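Long-range contacts in mitogen-activated protein kinase kinase kinase 7 interacting protein 1 (PDB 2IRM), which probably acts as an adapter that binds the kinase TAK1 and triggers its autophosphorylation, and contains a PP2C-type phosphatase domain: residues Leu9-Thr15 / Cys42-Ser46; Val62-Glu66 / Ser152-Ser156; Ser165-Gly170 / Ile258-Ile264; Leu188-Gln192 / Asn294-Val298; Asp196-Leu200 / Leu223-Arg227. All coordinates share one frame; numbering follows the deposited sequence.

Contact 1. Residues Leu9-Thr15 / Cys42-Ser46; sequences LKVCNQT and CLCIS
Lys10 and Ile45 join the N-terminal segment to the end of strand 39-45 through the backbone: Ile45 N donates to Lys10 O at 3.2 Å, with an angle of 161° at the hydrogen. A second bond, from Cys12 N to Leu43 O, is long and bent and counts as weak. Together they make a single bridge between Val11 and Cys44, so the segment 9-15 touches the strand without becoming a regular partner of it.

The apolar contacts are shared out along the strand. Ile45 has CG1 turned away from its own carbonyl carbon (chi1 -65°), and its terminal CD1 lies against the peptide between Val11 and Cys12 and 3.8 Å from Cys12 CB. Leu43 divides its two methyls, CD1 meeting Val11 CG1 at 4.0 Å while CD2 meets Thr15 CG2 at 3.9 Å. Farther along, Leu9 CD1 packs on Cys44 CB at 3.7 Å, beside the sulfur.

That sulfur belongs to the Cys42-Cys44 disulfide, formed between residues two apart on one strand, with Cys44 also backbone-bonded to Leu52 of strand 50-59. The chemistry implies a surface attachment of one sound hydrogen bond and scattered methyl contacts, made to a strand whose own course the disulfide constrains.

Contact 2. Residues Val62-Glu66 / Ser152-Ser156; sequences VTVAE and SVGSS
The first turn of helix 63-75 rests on the start of strand 154-163, with the CA atoms of Ala65 and Ser155 5.3 Å apart and those of Val64 and Gly154 5.4 Å apart, and no hydrogen bond crosses between the two segments. Val64 carries most of the contact. Its CG1 is anti to the backbone N (chi1 177°) and reaches the peptide that joins Gly154 to Ser155, while CG2 meets Val153 CG1 at 3.7 Å, the two valines overlapping side by side and running in opposite senses. Val64 CB lies 3.9 Å from Gly154 CA, a contact made with backbone alone.

One residue on, Ala65 lays its methyl group against Ser155, CB to OG being 3.3 Å. The hydroxyl does not use the helix for its polar bond: it donates to Ser156 O at 2.7 Å, the donor lying 27° out of the carbonyl plane, and has a weaker link to Ser57 O of strand 50-59. Leu56 of that same strand touches both Ala65 and Ser155, placing the contact where the helix covers the sheet.

Nearly every residue that touches here is buried. What results is helix-on-sheet van der Waals packing, in which the one hydroxyl at the interface directs its proton to strand carbonyls and presents mainly its bulk to the helix.

Contact 3. Residues Ser165-Gly170 / Ile258-Ile264; sequences SHLYLG and IVGGIQI
Tyr168 turns its ring across the strand pair onto Gly261, placing Gly261 N 3.4 Å above one face and off-centre, toward the rim. Gly261 CA lies over the same ring, 4.1 Å from its centroid, in a CH-pi contact. The ring gets there because CG is anti to the carbonyl carbon (chi1 -67°); Gly260 puts no side chain on the tyrosine face, and Gly261 lies bare beneath the ring. Beyond the pair, Tyr168 also meets Val90 and Ile94 of helix 87-108.

The strands 166-170 and 258-263 run antiparallel, and the regular pairing is interrupted by a G1 beta bulge in which Gly261, at positive phi, and Ile262 both face Leu167. Leu167 N donates to Ile262 O at 2.8 Å, and Leu167 O accepts from Ile262 N and, weakly, from Gly261 N. Past the bulge, Leu169 and Val259 exchange two backbone bonds of 2.9 Å between N and O.

On the face opposite Tyr168, Leu167 CB packs against Ile264 CG2 at 4.0 Å. Ile264 holds CG1 between its backbone N and carbonyl carbon (chi1 41°), which brings CG1 close to Ser165 O. His166 and the extended Gln263 cross on the tyrosine side, imidazole and amide planes 49° apart, with His166 CE1 3.7 Å from Gln263 NE2.

Contact 4. Residues Leu188-Gln192 / Asn294-Val298; sequences LTVTQ and NRELV
Val190 sets both methyls against helix 292-304, CG2 meeting Val298 CG2 at 3.6 Å and CG1 meeting Asn294 CB at 4.0 Å. Its CG1 is anti to the backbone N (chi1 -175°), an orientation that spreads the two branches over residues one helical turn apart. Leu188 adds CD1 at 3.9 Å from Val298 CG1, extending the apolar patch to the residue before the strand.

Arg295 bends at chi2 and chi3 and curls back toward the strand, laying its CD 3.8 Å from Val190 CG2, with that methyl at the edge of the guanidinium. At the other end, the amides of Gln192 and Asn294 stand almost perpendicular, their planes 85° apart, and Gln192 OE1 is 3.6 Å from Asn294 ND2. Their stronger polar ties lead away from each other: Gln192 NE2 bonds to Asp196 OD2, and Asn294 OD1 accepts from Arg176.

No hydrogen bond links the two segments. Strand 189-192 is the outermost strand of its sheet within the chain, paired with strand 176-181, and helix 292-304 packs across it with the segment axes 9.2 Å apart; Leu297 of the helix reaches strand 268-274 and helix 311-334.

Contact 5. Residues Asp196-Leu200 / Leu223-Arg227; sequences DHNLL and LYSTR
This is a loop-to-loop contact about 10 Å from the centre of the chain, measured between centres, joining the segment before helix 202-209 to the one that leads into strand 229-230. Its backbone link is the bond from Thr226 N to His197 O, 2.7 Å long and nearly straight at 165°.

Beside it, the imidazole of His197 and the guanidinium of Arg227 have their planes 10° apart. Arg227 runs extended from CG to NE, so that its CD sits over the centre of the His197 ring, 3.5 Å from the centroid, in a CH-pi contact. The guanidinium lies over the CD2-NE2 side of the ring, and although Arg227 NH1 comes to 3.4 Å from His197 NE2, the angle is too poor for a hydrogen bond. Each group finds its polar partners outside the pair: His197 ND1 with Gly173 N, and Arg227 with Glu204 in a salt bridge and with Glu255 O.

Thr226 OG1 is likewise held by Glu204 of helix 202-209, while its CG2 lies 4.1 Å from Leu199 CD1. At the far end, Leu223 CD2 packs on Asn198 CB at 3.8 Å. Chemically, imidazole and guanidinium form a near-parallel pair whose rotation is fixed by bonds at its outer atoms; Glu204, meeting both Arg227 and Thr226, would balance the arginine's charge and tie this crossing to the helix.

In the fold
Contacts 1, 2 and 3 all reach the branched antiparallel sheet that contains strands 39-45, 154-163, 166-172 and 257-263: contact 1 at the surface, contact 2 where helix 63-75 covers it, and contact 3 between two of its strands. Contact 4 belongs to the other sheet, on the opposite side of the chain's centre from contact 2, with centres about 28 Å apart. Contacts 1 and 2 close in turn before contact 3 opens; contacts 3 and 4 interleave along the chain, and both span contact 5. Contact 5 touches contact 2 through Ser156 and Ser225. The two sheets with helices packed outside them form the layered sandwich of the PP2C fold.

Contact 1. Residues Leu9-Thr15 / Cys42-Ser46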
# COMPACT_ATOMS: atom_id res chain seq x y z
N LEU A 9 11.33 -15.82 8.82
CA LEU A 9 11.53 -16.49 7.52
C LEU A 9 12.79 -16.01 6.81
O LEU A 9 13.11 -14.83 6.87
CB LEU A 9 10.33 -16.27 6.60
CG LEU A 9 8.95 -16.66 7.12
CD1 LEU A 9 7.92 -16.44 6.05
CD2 LEU A 9 8.92 -18.10 7.59
N LYS A 10 13.48 -16.93 6.14
CA LYS A 10 14.73 -16.61 5.45
C LYS A 10 14.59 -15.37 4.56
O LYS A 10 13.53 -15.13 3.98
CB LYS A 10 15.22 -17.79 4.63
CG LYS A 10 16.73 -17.80 4.46
CD LYS A 10 17.22 -18.93 3.58
CE LYS A 10 17.25 -18.53 2.11
NZ LYS A 10 17.98 -19.55 1.31
N VAL A 11 15.67 -14.59 4.45
CA VAL A 11 15.65 -13.32 3.72
C VAL A 11 16.26 -13.39 2.33
O VAL A 11 17.25 -14.09 2.09
CB VAL A 11 16.30 -12.16 4.52
CG1 VAL A 11 15.29 -11.56 5.49
CG2 VAL A 11 17.59 -12.63 5.25
N CYS A 12 15.65 -12.64 1.40
CA CYS A 12 16.04 -12.65 -0.00
C CYS A 12 17.24 -11.75 -0.26
O CYS A 12 17.14 -10.52 -0.19
CB CYS A 12 14.86 -12.24 -0.90
SG CYS A 12 15.17 -12.39 -2.68
N ASN A 13 18.37 -12.39 -0.56
CA ASN A 13 19.61 -11.68 -0.93
C ASN A 13 19.55 -11.04 -2.33
O ASN A 13 20.52 -10.43 -2.78
CB ASN A 13 20.82 -12.60 -0.80
CG ASN A 13 20.51 -14.05 -1.16
OD1 ASN A 13 19.47 -14.34 -1.77
ND2 ASN A 13 21.40 -14.96 -0.80
N GLN A 14 18.41 -11.19 -3.01
CA GLN A 14 18.19 -10.55 -4.30
C GLN A 14 17.18 -9.38 -4.21
O GLN A 14 16.61 -8.97 -5.23
CB GLN A 14 17.75 -11.59 -5.33
CG GLN A 14 18.90 -12.25 -6.06
CD GLN A 14 18.53 -13.61 -6.64
OE1 GLN A 14 17.35 -13.92 -6.82
NE2 GLN A 14 19.54 -14.42 -6.92
N THR A 15 17.02 -8.84 -3.00
CA THR A 15 16.04 -7.79 -2.72
C THR A 15 16.64 -6.70 -1.83
O THR A 15 17.23 -6.99 -0.79
CB THR A 15 14.80 -8.37 -2.02
OG1 THR A 15 14.19 -9.34 -2.87
CG2 THR A 15 13.79 -7.29 -1.69
N CYS A 42 7.48 -7.94 3.90
CA CYS A 42 8.03 -9.28 3.87
C CYS A 42 8.82 -9.47 2.58
O CYS A 42 8.45 -8.96 1.53
CB CYS A 42 6.93 -10.34 4.03
SG CYS A 42 7.19 -11.84 3.03
N LEU A 43 9.92 -10.20 2.69
CA LEU A 43 10.75 -10.60 1.56
C LEU A 43 11.21 -12.03 1.85
O LEU A 43 12.38 -12.30 2.11
CB LEU A 43 11.92 -9.64 1.35
CG LEU A 43 12.35 -8.67 2.47
CD1 LEU A 43 12.43 -9.31 3.87
CD2 LEU A 43 13.69 -8.06 2.09
N CYS A 44 10.24 -12.93 1.78
CA CYS A 44 10.30 -14.24 2.42
C CYS A 44 10.61 -15.32 1.38
O CYS A 44 10.02 -15.31 0.30
CB CYS A 44 8.94 -14.51 3.08
SG CYS A 44 8.26 -13.17 4.20
N ILE A 45 11.52 -16.23 1.70
CA ILE A 45 11.71 -17.43 0.88
C ILE A 45 11.12 -18.61 1.63
O ILE A 45 11.64 -19.00 2.67
CB ILE A 45 13.19 -17.76 0.56
CG1 ILE A 45 13.81 -16.67 -0.31
CG2 ILE A 45 13.32 -19.08 -0.16
CD1 ILE A 45 14.71 -15.75 0.44
N SER A 46 10.04 -19.18 1.10
CA SER A 46 9.41 -20.32 1.74
C SER A 46 10.11 -21.61 1.33
O SER A 46 10.14 -22.58 2.09
CB SER A 46 7.93 -20.39 1.40
OG SER A 46 7.66 -21.47 0.52

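Contact 2. Residues Val62-Glu66 / Ser152-Ser156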
# COMPACT_ATOMS: atom_id res chain seq x y z
N VAL A 62 -1.65 0.09 12.93
CA VAL A 62 -0.75 -0.96 12.47
C VAL A 62 -1.38 -2.34 12.66
O VAL A 62 -1.02 -3.30 11.97
CB VAL A 62 0.60 -0.85 13.20
CG1 VAL A 62 0.43 -1.02 14.72
CG2 VAL A 62 1.63 -1.81 12.63
N THR A 63 -2.34 -2.43 13.58
CA THR A 63 -3.00 -3.70 13.90
C THR A 63 -3.38 -4.51 12.65
O THR A 63 -2.96 -5.65 12.50
CB THR A 63 -4.21 -3.47 14.85
OG1 THR A 63 -3.72 -3.15 16.15
CG2 THR A 63 -5.09 -4.71 14.95
N VAL A 64 -4.15 -3.91 11.75
CA VAL A 64 -4.66 -4.65 10.59
C VAL A 64 -3.56 -5.13 9.62
O VAL A 64 -3.62 -6.25 9.14
CB VAL A 64 -5.77 -3.85 9.85
CG1 VAL A 64 -6.23 -4.59 8.61
CG2 VAL A 64 -6.95 -3.59 10.78
N ALA A 65 -2.58 -4.27 9.34
CA ALA A 65 -1.48 -4.60 8.44
C ALA A 65 -0.64 -5.74 9.01
O ALA A 65 -0.32 -6.69 8.28
CB ALA A 65 -0.62 -3.39 8.17
N GLU A 66 -0.29 -5.65 10.30
CA GLU A 66 0.37 -6.75 11.01
C GLU A 66 -0.39 -8.06 10.79
O GLU A 66 0.12 -8.97 10.15
CB GLU A 66 0.46 -6.45 12.51
CG GLU A 66 1.75 -5.77 12.99
CD GLU A 66 1.62 -5.18 14.41
OE1 GLU A 66 2.65 -5.10 15.14
OE2 GLU A 66 0.49 -4.79 14.80
N SER A 152 -11.71 2.53 12.42
CA SER A 152 -11.36 3.18 11.18
C SER A 152 -10.03 2.61 10.70
O SER A 152 -9.53 3.00 9.64
CB SER A 152 -11.20 4.69 11.38
OG SER A 152 -9.94 4.99 11.99
N VAL A 153 -9.44 1.72 11.50
CA VAL A 153 -8.15 1.12 11.18
C VAL A 153 -8.32 0.07 10.09
O VAL A 153 -9.21 -0.77 10.18
CB VAL A 153 -7.45 0.50 12.43
CG1 VAL A 153 -6.17 -0.21 12.03
CG2 VAL A 153 -7.14 1.58 13.48
N GLY A 154 -7.47 0.15 9.07
CA GLY A 154 -7.42 -0.84 8.01
C GLY A 154 -6.05 -0.84 7.35
O GLY A 154 -5.11 -0.25 7.88
N SER A 155 -5.94 -1.49 6.19
CA SER A 155 -4.65 -1.57 5.50
C SER A 155 -4.71 -1.77 3.99
O SER A 155 -5.45 -2.61 3.49
CB SER A 155 -3.79 -2.67 6.11
OG SER A 155 -2.51 -2.69 5.51
N SER A 156 -3.91 -0.98 3.28
CA SER A 156 -3.61 -1.28 1.88
C SER A 156 -2.62 -2.42 1.87
O SER A 156 -1.96 -2.68 2.88
CB SER A 156 -3.00 -0.06 1.19
OG SER A 156 -4.01 0.83 0.76

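Contact 3. Residues Ser165-Gly170 / Ile258-Ile264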
# COMPACT_ATOMS: atom_id res chain seq x y z
N SER A 165 9.44 -19.51 -11.50
CA SER A 165 9.53 -18.78 -12.77
C SER A 165 8.23 -18.07 -13.18
O SER A 165 8.07 -17.66 -14.34
CB SER A 165 10.05 -19.69 -13.90
OG SER A 165 11.32 -20.24 -13.58
N HIS A 166 7.32 -17.90 -12.23
CA HIS A 166 6.05 -17.24 -12.48
C HIS A 166 5.76 -16.21 -11.40
O HIS A 166 5.87 -16.49 -10.20
CB HIS A 166 4.90 -18.26 -12.53
CG HIS A 166 4.77 -18.98 -13.83
ND1 HIS A 166 4.43 -18.33 -15.00
CD2 HIS A 166 4.88 -20.29 -14.15
CE1 HIS A 166 4.37 -19.22 -15.99
NE2 HIS A 166 4.64 -20.41 -15.49
N LEU A 167 5.37 -15.02 -11.83
CA LEU A 167 5.06 -13.94 -10.92
C LEU A 167 3.56 -13.73 -10.83
O LEU A 167 2.88 -13.59 -11.84
CB LEU A 167 5.75 -12.65 -11.37
CG LEU A 167 5.27 -11.33 -10.77
CD1 LEU A 167 5.57 -11.26 -9.28
CD2 LEU A 167 5.90 -10.17 -11.51
N TYR A 168 3.05 -13.71 -9.60
CA TYR A 168 1.64 -13.49 -9.34
C TYR A 168 1.56 -12.26 -8.48
O TYR A 168 2.44 -12.02 -7.66
CB TYR A 168 1.05 -14.68 -8.60
CG TYR A 168 1.01 -15.92 -9.44
CD1 TYR A 168 2.15 -16.70 -9.63
CD2 TYR A 168 -0.17 -16.32 -10.06
CE1 TYR A 168 2.12 -17.84 -10.42
CE2 TYR A 168 -0.22 -17.46 -10.84
CZ TYR A 168 0.93 -18.22 -11.02
OH TYR A 168 0.89 -19.34 -11.80
N LEU A 169 0.51 -11.48 -8.66
CA LEU A 169 0.43 -10.20 -7.97
C LEU A 169 -0.99 -9.92 -7.49
O LEU A 169 -1.93 -9.88 -8.27
CB LEU A 169 0.93 -9.09 -8.89
CG LEU A 169 1.26 -7.69 -8.35
CD1 LEU A 169 -0.00 -6.84 -8.16
CD2 LEU A 169 2.10 -7.72 -7.08
N GLY A 170 -1.13 -9.75 -6.18
CA GLY A 170 -2.42 -9.43 -5.61
C GLY A 170 -2.29 -8.14 -4.84
O GLY A 170 -1.42 -8.03 -3.98
N ILE A 258 -6.07 -9.29 -8.83
CA ILE A 258 -5.12 -10.39 -8.94
C ILE A 258 -4.70 -10.68 -10.37
O ILE A 258 -5.51 -11.08 -11.20
CB ILE A 258 -5.66 -11.67 -8.26
CG1 ILE A 258 -5.63 -11.51 -6.75
CG2 ILE A 258 -4.83 -12.88 -8.65
CD1 ILE A 258 -6.56 -12.41 -6.04
N VAL A 259 -3.41 -10.51 -10.63
CA VAL A 259 -2.84 -10.76 -11.95
C VAL A 259 -1.96 -12.01 -11.89
O VAL A 259 -1.16 -12.17 -10.96
CB VAL A 259 -2.05 -9.54 -12.48
CG1 VAL A 259 -1.94 -9.60 -14.01
CG2 VAL A 259 -2.71 -8.23 -12.04
N GLY A 260 -2.11 -12.89 -12.87
CA GLY A 260 -1.68 -14.27 -12.71
C GLY A 260 -0.80 -14.91 -13.75
O GLY A 260 -1.20 -15.10 -14.89
N GLY A 261 0.41 -15.27 -13.34
CA GLY A 261 1.30 -16.06 -14.16
C GLY A 261 2.10 -15.27 -15.17
O GLY A 261 2.26 -15.70 -16.31
N ILE A 262 2.60 -14.12 -14.75
CA ILE A 262 3.55 -13.36 -15.54
C ILE A 262 4.87 -14.11 -15.50
O ILE A 262 5.55 -14.18 -14.47
CB ILE A 262 3.74 -11.94 -14.99
CG1 ILE A 262 2.41 -11.18 -15.02
CG2 ILE A 262 4.80 -11.20 -15.79
CD1 ILE A 262 2.25 -10.15 -13.89
N GLN A 263 5.22 -14.71 -16.64
CA GLN A 263 6.39 -15.55 -16.71
C GLN A 263 7.63 -14.67 -16.72
O GLN A 263 7.97 -14.07 -17.74
CB GLN A 263 6.34 -16.43 -17.97
CG GLN A 263 7.17 -17.71 -17.87
CD GLN A 263 6.70 -18.81 -18.83
OE1 GLN A 263 7.40 -19.80 -19.02
NE2 GLN A 263 5.52 -18.63 -19.42
N ILE A 264 8.27 -14.57 -15.56
CA ILE A 264 9.53 -13.82 -15.43
C ILE A 264 10.59 -14.37 -16.39
O ILE A 264 11.07 -15.50 -16.23
CB ILE A 264 10.04 -13.78 -13.98
CG1 ILE A 264 9.87 -15.14 -13.31
CG2 ILE A 264 9.29 -12.71 -13.19
CD1 ILE A 264 10.72 -15.37 -12.06

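Contact 4. Residues Leu188-Gln192 / Asn294-Val298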
# COMPACT_ATOMS: atom_id res chain seq x y z
N LEU A 188 14.24 1.00 -20.84
CA LEU A 188 13.57 0.56 -19.63
C LEU A 188 12.11 0.93 -19.77
O LEU A 188 11.74 2.11 -19.73
CB LEU A 188 14.14 1.06 -18.30
CG LEU A 188 15.01 0.09 -17.50
CD1 LEU A 188 15.28 0.65 -16.10
CD2 LEU A 188 14.39 -1.31 -17.39
N THR A 189 11.28 -0.09 -19.93
CA THR A 189 9.83 0.08 -20.00
C THR A 189 9.17 -0.26 -18.66
O THR A 189 9.13 -1.43 -18.24
CB THR A 189 9.20 -0.77 -21.13
OG1 THR A 189 9.49 -2.15 -20.91
CG2 THR A 189 9.76 -0.36 -22.47
N VAL A 190 8.69 0.78 -17.99
CA VAL A 190 7.93 0.64 -16.75
C VAL A 190 6.53 0.15 -17.09
O VAL A 190 5.89 0.67 -18.00
CB VAL A 190 7.82 1.99 -16.00
CG1 VAL A 190 7.14 1.82 -14.65
CG2 VAL A 190 9.20 2.59 -15.81
N THR A 191 6.06 -0.86 -16.37
CA THR A 191 4.72 -1.38 -16.59
C THR A 191 4.04 -1.80 -15.28
O THR A 191 4.39 -2.82 -14.69
CB THR A 191 4.67 -2.48 -17.72
OG1 THR A 191 3.57 -3.36 -17.49
CG2 THR A 191 5.96 -3.29 -17.81
N GLN A 192 3.09 -0.98 -14.82
CA GLN A 192 2.38 -1.21 -13.56
C GLN A 192 1.46 -2.44 -13.59
O GLN A 192 0.52 -2.50 -14.38
CB GLN A 192 1.57 0.04 -13.16
CG GLN A 192 0.75 -0.11 -11.87
CD GLN A 192 0.09 1.19 -11.39
OE1 GLN A 192 0.57 2.30 -11.66
NE2 GLN A 192 -1.00 1.05 -10.64
N ASN A 294 5.84 7.07 -11.43
CA ASN A 294 6.54 5.82 -11.69
C ASN A 294 7.82 6.05 -12.48
O ASN A 294 8.91 5.75 -12.00
CB ASN A 294 5.65 4.83 -12.46
CG ASN A 294 4.31 4.59 -11.80
OD1 ASN A 294 4.19 4.51 -10.57
ND2 ASN A 294 3.28 4.44 -12.62
N ARG A 295 7.69 6.59 -13.69
CA ARG A 295 8.83 6.83 -14.56
C ARG A 295 9.95 7.56 -13.82
O ARG A 295 11.13 7.22 -13.98
CB ARG A 295 8.42 7.62 -15.81
CG ARG A 295 7.82 6.77 -16.94
CD ARG A 295 8.86 5.91 -17.68
NE ARG A 295 9.90 6.72 -18.33
CZ ARG A 295 11.21 6.61 -18.11
NH1 ARG A 295 11.68 5.70 -17.25
NH2 ARG A 295 12.05 7.41 -18.76
N GLU A 296 9.58 8.54 -12.99
CA GLU A 296 10.56 9.32 -12.25
C GLU A 296 11.17 8.56 -11.08
O GLU A 296 12.28 8.86 -10.65
CB GLU A 296 9.98 10.66 -11.79
CG GLU A 296 9.88 11.72 -12.90
CD GLU A 296 11.22 12.04 -13.57
OE1 GLU A 296 12.22 12.28 -12.86
OE2 GLU A 296 11.26 12.07 -14.82
N LEU A 297 10.44 7.56 -10.58
CA LEU A 297 10.98 6.65 -9.57
C LEU A 297 11.98 5.69 -10.21
O LEU A 297 13.03 5.42 -9.64
CB LEU A 297 9.86 5.88 -8.89
CG LEU A 297 10.22 4.79 -7.87
CD1 LEU A 297 10.75 5.37 -6.58
CD2 LEU A 297 9.01 3.92 -7.60
N VAL A 298 11.64 5.19 -11.39
CA VAL A 298 12.50 4.25 -12.13
C VAL A 298 13.60 4.88 -12.99
O VAL A 298 14.45 4.16 -13.51
CB VAL A 298 11.69 3.50 -13.22
CG1 VAL A 298 12.61 2.67 -14.10
CG2 VAL A 298 10.64 2.63 -12.56

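Contact 5. Residues Asp196-Leu200 / Leu223-Arg227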
# COMPACT_ATOMS: atom_id res chain seq x y z
N ASP A 196 -4.27 0.96 -8.77
CA ASP A 196 -4.47 1.94 -7.71
C ASP A 196 -5.92 2.02 -7.33
O ASP A 196 -6.78 2.32 -8.17
CB ASP A 196 -3.98 3.30 -8.16
CG ASP A 196 -2.50 3.30 -8.46
OD1 ASP A 196 -1.71 2.85 -7.59
OD2 ASP A 196 -2.12 3.73 -9.58
N HIS A 197 -6.21 1.71 -6.07
CA HIS A 197 -7.58 1.82 -5.58
C HIS A 197 -7.73 3.08 -4.77
O HIS A 197 -7.91 3.02 -3.56
CB HIS A 197 -7.99 0.59 -4.78
CG HIS A 197 -8.04 -0.67 -5.59
ND1 HIS A 197 -7.45 -1.84 -5.17
CD2 HIS A 197 -8.60 -0.93 -6.79
CE1 HIS A 197 -7.65 -2.78 -6.09
NE2 HIS A 197 -8.35 -2.25 -7.08
N ASN A 198 -7.66 4.22 -5.47
CA ASN A 198 -7.82 5.56 -4.90
C ASN A 198 -8.22 6.57 -5.98
O ASN A 198 -8.46 6.19 -7.13
CB ASN A 198 -6.53 6.01 -4.25
CG ASN A 198 -5.35 5.83 -5.15
OD1 ASN A 198 -4.34 5.25 -4.75
ND2 ASN A 198 -5.45 6.31 -6.39
N LEU A 199 -8.25 7.85 -5.63
CA LEU A 199 -8.74 8.84 -6.58
C LEU A 199 -7.78 9.14 -7.74
O LEU A 199 -8.16 9.84 -8.68
CB LEU A 199 -9.15 10.11 -5.86
CG LEU A 199 -10.63 10.25 -5.55
CD1 LEU A 199 -11.35 8.92 -5.55
CD2 LEU A 199 -10.84 10.98 -4.23
N LEU A 200 -6.56 8.61 -7.69
CA LEU A 200 -5.66 8.69 -8.84
C LEU A 200 -6.19 7.86 -10.00
O LEU A 200 -5.73 8.02 -11.12
CB LEU A 200 -4.27 8.15 -8.50
CG LEU A 200 -3.37 8.78 -7.45
CD1 LEU A 200 -2.16 7.88 -7.22
CD2 LEU A 200 -2.93 10.14 -7.88
N LEU A 223 -4.72 10.71 0.99
CA LEU A 223 -4.75 9.87 -0.21
C LEU A 223 -5.68 8.67 -0.01
O LEU A 223 -5.26 7.52 -0.13
CB LEU A 223 -3.34 9.38 -0.56
CG LEU A 223 -3.10 9.02 -2.03
CD1 LEU A 223 -2.26 7.76 -2.14
CD2 LEU A 223 -4.42 8.85 -2.76
N TYR A 224 -6.94 8.96 0.29
CA TYR A 224 -7.87 7.94 0.76
C TYR A 224 -7.96 6.76 -0.20
O TYR A 224 -8.30 6.92 -1.37
CB TYR A 224 -9.24 8.56 0.96
CG TYR A 224 -10.12 7.78 1.86
CD1 TYR A 224 -9.93 7.81 3.24
CD2 TYR A 224 -11.17 7.02 1.36
CE1 TYR A 224 -10.74 7.10 4.09
CE2 TYR A 224 -12.00 6.30 2.20
CZ TYR A 224 -11.77 6.34 3.56
OH TYR A 224 -12.57 5.64 4.42
N SER A 225 -7.61 5.58 0.29
CA SER A 225 -7.74 4.39 -0.50
C SER A 225 -9.21 4.05 -0.49
O SER A 225 -9.87 4.11 0.54
CB SER A 225 -6.91 3.25 0.08
OG SER A 225 -7.40 2.87 1.35
N THR A 226 -9.73 3.71 -1.66
CA THR A 226 -11.14 3.48 -1.87
C THR A 226 -11.44 1.99 -1.83
O THR A 226 -12.58 1.56 -2.04
CB THR A 226 -11.53 4.04 -3.23
OG1 THR A 226 -10.68 3.44 -4.21
CG2 THR A 226 -11.33 5.54 -3.28
N ARG A 227 -10.39 1.21 -1.60
CA ARG A 227 -10.49 -0.22 -1.31
C ARG A 227 -9.37 -0.51 -0.34
O ARG A 227 -8.34 0.17 -0.36
CB ARG A 227 -10.30 -1.07 -2.56
CG ARG A 227 -11.42 -0.98 -3.56
CD ARG A 227 -11.19 -1.89 -4.74
NE ARG A 227 -11.85 -1.36 -5.93
CZ ARG A 227 -12.00 -2.00 -7.08
NH1 ARG A 227 -11.55 -3.24 -7.24
NH2 ARG A 227 -12.61 -1.40 -8.09